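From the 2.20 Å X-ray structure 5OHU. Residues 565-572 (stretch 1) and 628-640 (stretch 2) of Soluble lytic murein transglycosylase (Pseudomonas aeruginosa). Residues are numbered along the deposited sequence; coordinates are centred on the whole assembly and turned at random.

Stretch 1, residues 565-572: FNGNRVLA
Stretch 2, residues 628-640: PQPIVDWHERYFD

The most unusual feature of this contact is a single buried carboxylate, Glu636, that engages both the backbone and the side chain of Arg569 while also bracing its own loop. Glu636 OE1 accepts from Arg569 N (2.9 Å) and Arg569 NE (2.8 Å); Glu636 OE2 accepts from Arg569 NH2 (2.9 Å) and, within its own stretch, from Asp633 N (2.7 Å). Glutamate suits this place: CB points toward stretch 1, and an extended side chain (chi1 m, chi2 t) delivers two oxygens to the guanidinium edge in a bidentate salt bridge. Arg569 (chi1 m, chi2 t, chi3 -34°, between wells) also donates from NH2 to Ile631 O at 3.3 Å, while a water accepts from Arg569 NH1 (2.8 Å) and donates to Ile631 O (3.1 Å). Asp633 OD2, 3.7 Å from Arg569 NE but well out of the guanidinium plane, contributes charge alone.

Stretch 1 enters through a type I' turn, Phe565 to Asn568, closed by Asn568 N to Phe565 O (3.0 Å). Asn566 (56/36) and Gly567 (70/20) both have positive phi, which glycine tolerates readily. Gly567 O accepts from His635 NE2 at 3.0 Å, nearly linearly; His635 (chi1 p) suits this because imidazole offers an N-H at its edge. Asn568 (-95/116, chi1 t) then caps the helix beginning at Arg569, its short side chain carrying a carbonyl oxygen back to free N-H groups of the first turn: Asn568 OD1 accepts from Leu571 N (3.1 Å) and weakly from Val570 N (2.8 Å). Asn568 is in register with Glu636, their CA atoms 5.7 Å apart.

Stretch 2 has helical phi/psi at 634-637, with Glu636 N bonded to Asp633 O (2.8 Å), before extending into strand 638-639. Here Tyr638 points away and Phe639 (chi1 38°, p) toward stretch 1. The aromatic ring gives Leu571 an apolar surface: Leu571 CD2 lies 3.8 Å from Phe639 CE1, an off-centre CH-pi contact. Branched Val570 similarly packs CG2 against Val632 CG1 at 3.7 Å.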

# COMPACT_ATOMS: atom_id res chain seq x y z
N PHE A 565 -7.58 16.90 -21.63
CA PHE A 565 -8.71 15.98 -21.64
C PHE A 565 -10.03 16.73 -21.64
O PHE A 565 -10.99 16.35 -20.96
CB PHE A 565 -8.63 15.00 -20.46
CG PHE A 565 -7.54 13.98 -20.64
CD1 PHE A 565 -7.75 12.87 -21.45
CD2 PHE A 565 -6.30 14.17 -20.06
CE1 PHE A 565 -6.76 11.93 -21.66
CE2 PHE A 565 -5.29 13.24 -20.27
CZ PHE A 565 -5.53 12.10 -21.07
N ASN A 566 -10.06 17.83 -22.39
CA ASN A 566 -11.28 18.59 -22.68
C ASN A 566 -12.00 19.04 -21.42
O ASN A 566 -13.22 19.11 -21.38
CB ASN A 566 -12.20 17.79 -23.60
CG ASN A 566 -11.51 17.41 -24.90
OD1 ASN A 566 -10.93 18.26 -25.57
ND2 ASN A 566 -11.53 16.12 -25.23
N GLY A 567 -11.23 19.39 -20.39
CA GLY A 567 -11.82 19.91 -19.17
C GLY A 567 -12.58 18.89 -18.36
O GLY A 567 -13.42 19.26 -17.54
N ASN A 568 -12.32 17.60 -18.58
CA ASN A 568 -13.01 16.52 -17.89
C ASN A 568 -12.17 16.12 -16.67
O ASN A 568 -11.06 15.62 -16.83
CB ASN A 568 -13.24 15.35 -18.84
CG ASN A 568 -13.95 14.17 -18.17
OD1 ASN A 568 -13.65 13.79 -17.04
ND2 ASN A 568 -14.86 13.54 -18.91
N ARG A 569 -12.72 16.32 -15.47
CA ARG A 569 -11.98 16.11 -14.23
C ARG A 569 -11.72 14.63 -13.97
O ARG A 569 -10.72 14.28 -13.33
CB ARG A 569 -12.74 16.72 -13.04
CG ARG A 569 -12.71 18.26 -12.90
CD ARG A 569 -13.75 18.66 -11.82
NE ARG A 569 -14.91 17.76 -11.86
CZ ARG A 569 -15.44 17.16 -10.80
NH1 ARG A 569 -14.87 17.32 -9.61
NH2 ARG A 569 -16.48 16.35 -10.97
N VAL A 570 -12.63 13.76 -14.41
CA VAL A 570 -12.42 12.32 -14.25
C VAL A 570 -11.16 11.88 -14.99
O VAL A 570 -10.29 11.20 -14.42
CB VAL A 570 -13.65 11.54 -14.75
CG1 VAL A 570 -13.43 10.05 -14.50
CG2 VAL A 570 -14.92 12.02 -14.05
N LEU A 571 -11.07 12.23 -16.27
CA LEU A 571 -9.90 11.84 -17.04
C LEU A 571 -8.65 12.56 -16.55
O LEU A 571 -7.58 11.95 -16.41
CB LEU A 571 -10.15 12.14 -18.51
CG LEU A 571 -11.38 11.44 -19.08
CD1 LEU A 571 -11.68 11.96 -20.50
CD2 LEU A 571 -11.15 9.93 -19.09
N ALA A 572 -8.76 13.87 -16.30
CA ALA A 572 -7.59 14.63 -15.87
C ALA A 572 -7.06 14.13 -14.53
O ALA A 572 -5.85 14.08 -14.32
CB ALA A 572 -7.93 16.12 -15.81
N PRO A 628 -20.95 24.51 -4.60
CA PRO A 628 -21.33 23.09 -4.67
C PRO A 628 -20.79 22.41 -5.92
O PRO A 628 -20.80 22.97 -7.02
CB PRO A 628 -22.86 23.11 -4.69
CG PRO A 628 -23.28 24.57 -4.50
CD PRO A 628 -22.07 25.36 -4.15
N GLN A 629 -20.34 21.18 -5.72
CA GLN A 629 -19.68 20.36 -6.73
C GLN A 629 -20.40 19.02 -6.75
O GLN A 629 -20.32 18.25 -5.77
CB GLN A 629 -18.20 20.19 -6.37
CG GLN A 629 -17.37 19.31 -7.29
CD GLN A 629 -17.46 19.70 -8.75
OE1 GLN A 629 -18.16 19.06 -9.55
NE2 GLN A 629 -16.74 20.73 -9.11
N PRO A 630 -21.15 18.71 -7.79
CA PRO A 630 -21.71 17.36 -7.92
C PRO A 630 -20.58 16.35 -8.13
O PRO A 630 -19.48 16.70 -8.56
CB PRO A 630 -22.60 17.46 -9.16
CG PRO A 630 -22.13 18.67 -9.91
CD PRO A 630 -21.47 19.58 -8.93
N ILE A 631 -20.88 15.07 -7.88
CA ILE A 631 -19.83 14.05 -7.99
C ILE A 631 -19.21 14.04 -9.39
O ILE A 631 -18.00 13.82 -9.54
CB ILE A 631 -20.37 12.67 -7.58
CG1 ILE A 631 -19.22 11.64 -7.52
CG2 ILE A 631 -21.49 12.19 -8.52
CD1 ILE A 631 -18.28 11.84 -6.33
N VAL A 632 -20.02 14.26 -10.43
CA VAL A 632 -19.52 14.58 -11.77
C VAL A 632 -20.41 15.65 -12.38
O VAL A 632 -21.60 15.76 -12.09
CB VAL A 632 -19.46 13.38 -12.73
CG1 VAL A 632 -18.26 12.48 -12.42
CG2 VAL A 632 -20.78 12.63 -12.69
N ASP A 633 -19.81 16.43 -13.26
CA ASP A 633 -20.52 17.48 -13.96
C ASP A 633 -21.23 16.92 -15.19
O ASP A 633 -20.90 15.85 -15.69
CB ASP A 633 -19.54 18.59 -14.35
CG ASP A 633 -19.14 19.43 -13.15
OD1 ASP A 633 -20.04 19.83 -12.37
OD2 ASP A 633 -17.93 19.68 -12.97
N TRP A 634 -22.24 17.68 -15.65
CA TRP A 634 -23.00 17.28 -16.84
C TRP A 634 -22.08 16.89 -17.98
O TRP A 634 -22.28 15.85 -18.62
CB TRP A 634 -23.90 18.41 -17.33
CG TRP A 634 -24.90 18.85 -16.36
CD1 TRP A 634 -25.03 20.10 -15.82
CD2 TRP A 634 -25.96 18.06 -15.81
NE1 TRP A 634 -26.08 20.14 -14.95
CE2 TRP A 634 -26.68 18.90 -14.93
CE3 TRP A 634 -26.37 16.72 -15.98
CZ2 TRP A 634 -27.79 18.45 -14.20
CZ3 TRP A 634 -27.47 16.26 -15.25
CH2 TRP A 634 -28.18 17.13 -14.37
N HIS A 635 -21.05 17.69 -18.23
CA HIS A 635 -20.23 17.39 -19.40
C HIS A 635 -19.29 16.21 -19.19
O HIS A 635 -18.62 15.81 -20.14
CB HIS A 635 -19.41 18.60 -19.82
CG HIS A 635 -18.28 18.94 -18.90
ND1 HIS A 635 -18.45 19.68 -17.75
CD2 HIS A 635 -16.95 18.67 -18.99
CE1 HIS A 635 -17.27 19.85 -17.16
NE2 HIS A 635 -16.35 19.25 -17.89
N GLU A 636 -19.23 15.66 -17.98
CA GLU A 636 -18.34 14.54 -17.66
C GLU A 636 -19.04 13.18 -17.68
O GLU A 636 -18.36 12.16 -17.63
CB GLU A 636 -17.71 14.76 -16.28
CG GLU A 636 -16.87 16.03 -16.18
CD GLU A 636 -16.45 16.35 -14.74
OE1 GLU A 636 -15.41 17.04 -14.57
OE2 GLU A 636 -17.17 15.93 -13.79
N ARG A 637 -20.38 13.15 -17.76
CA ARG A 637 -21.09 11.89 -17.54
C ARG A 637 -20.86 10.86 -18.65
O ARG A 637 -21.01 9.66 -18.40
CB ARG A 637 -22.59 12.18 -17.36
CG ARG A 637 -22.83 13.25 -16.30
CD ARG A 637 -24.30 13.44 -15.95
NE ARG A 637 -24.80 12.27 -15.26
CZ ARG A 637 -25.01 12.19 -13.95
NH1 ARG A 637 -24.77 13.23 -13.17
NH2 ARG A 637 -25.46 11.07 -13.42
N TYR A 638 -20.53 11.30 -19.87
CA TYR A 638 -20.16 10.42 -20.97
C TYR A 638 -18.93 10.98 -21.66
O TYR A 638 -18.72 12.19 -21.70
CB TYR A 638 -21.23 10.28 -22.05
CG TYR A 638 -22.49 9.59 -21.66
CD1 TYR A 638 -22.54 8.21 -21.60
CD2 TYR A 638 -23.65 10.31 -21.37
CE1 TYR A 638 -23.70 7.56 -21.23
CE2 TYR A 638 -24.81 9.67 -21.01
CZ TYR A 638 -24.83 8.28 -20.95
OH TYR A 638 -25.97 7.61 -20.59
N PHE A 639 -18.13 10.08 -22.22
CA PHE A 639 -16.99 10.48 -23.04
C PHE A 639 -16.56 9.31 -23.93
O PHE A 639 -16.78 8.14 -23.60
CB PHE A 639 -15.81 10.98 -22.19
CG PHE A 639 -15.59 10.23 -20.91
CD1 PHE A 639 -14.81 9.09 -20.88
CD2 PHE A 639 -16.12 10.71 -19.71
CE1 PHE A 639 -14.58 8.42 -19.70
CE2 PHE A 639 -15.89 10.05 -18.53
CZ PHE A 639 -15.12 8.90 -18.53
N ASP A 640 -15.96 9.67 -25.06
CA ASP A 640 -15.65 8.78 -26.18
C ASP A 640 -14.14 8.79 -26.42
O ASP A 640 -13.38 9.49 -25.76
CB ASP A 640 -16.38 9.22 -27.45
CG ASP A 640 -17.88 8.97 -27.41
OD1 ASP A 640 -18.50 9.11 -26.33
OD2 ASP A 640 -18.45 8.64 -28.47
O HOH W 1 -16.37 15.84 -7.81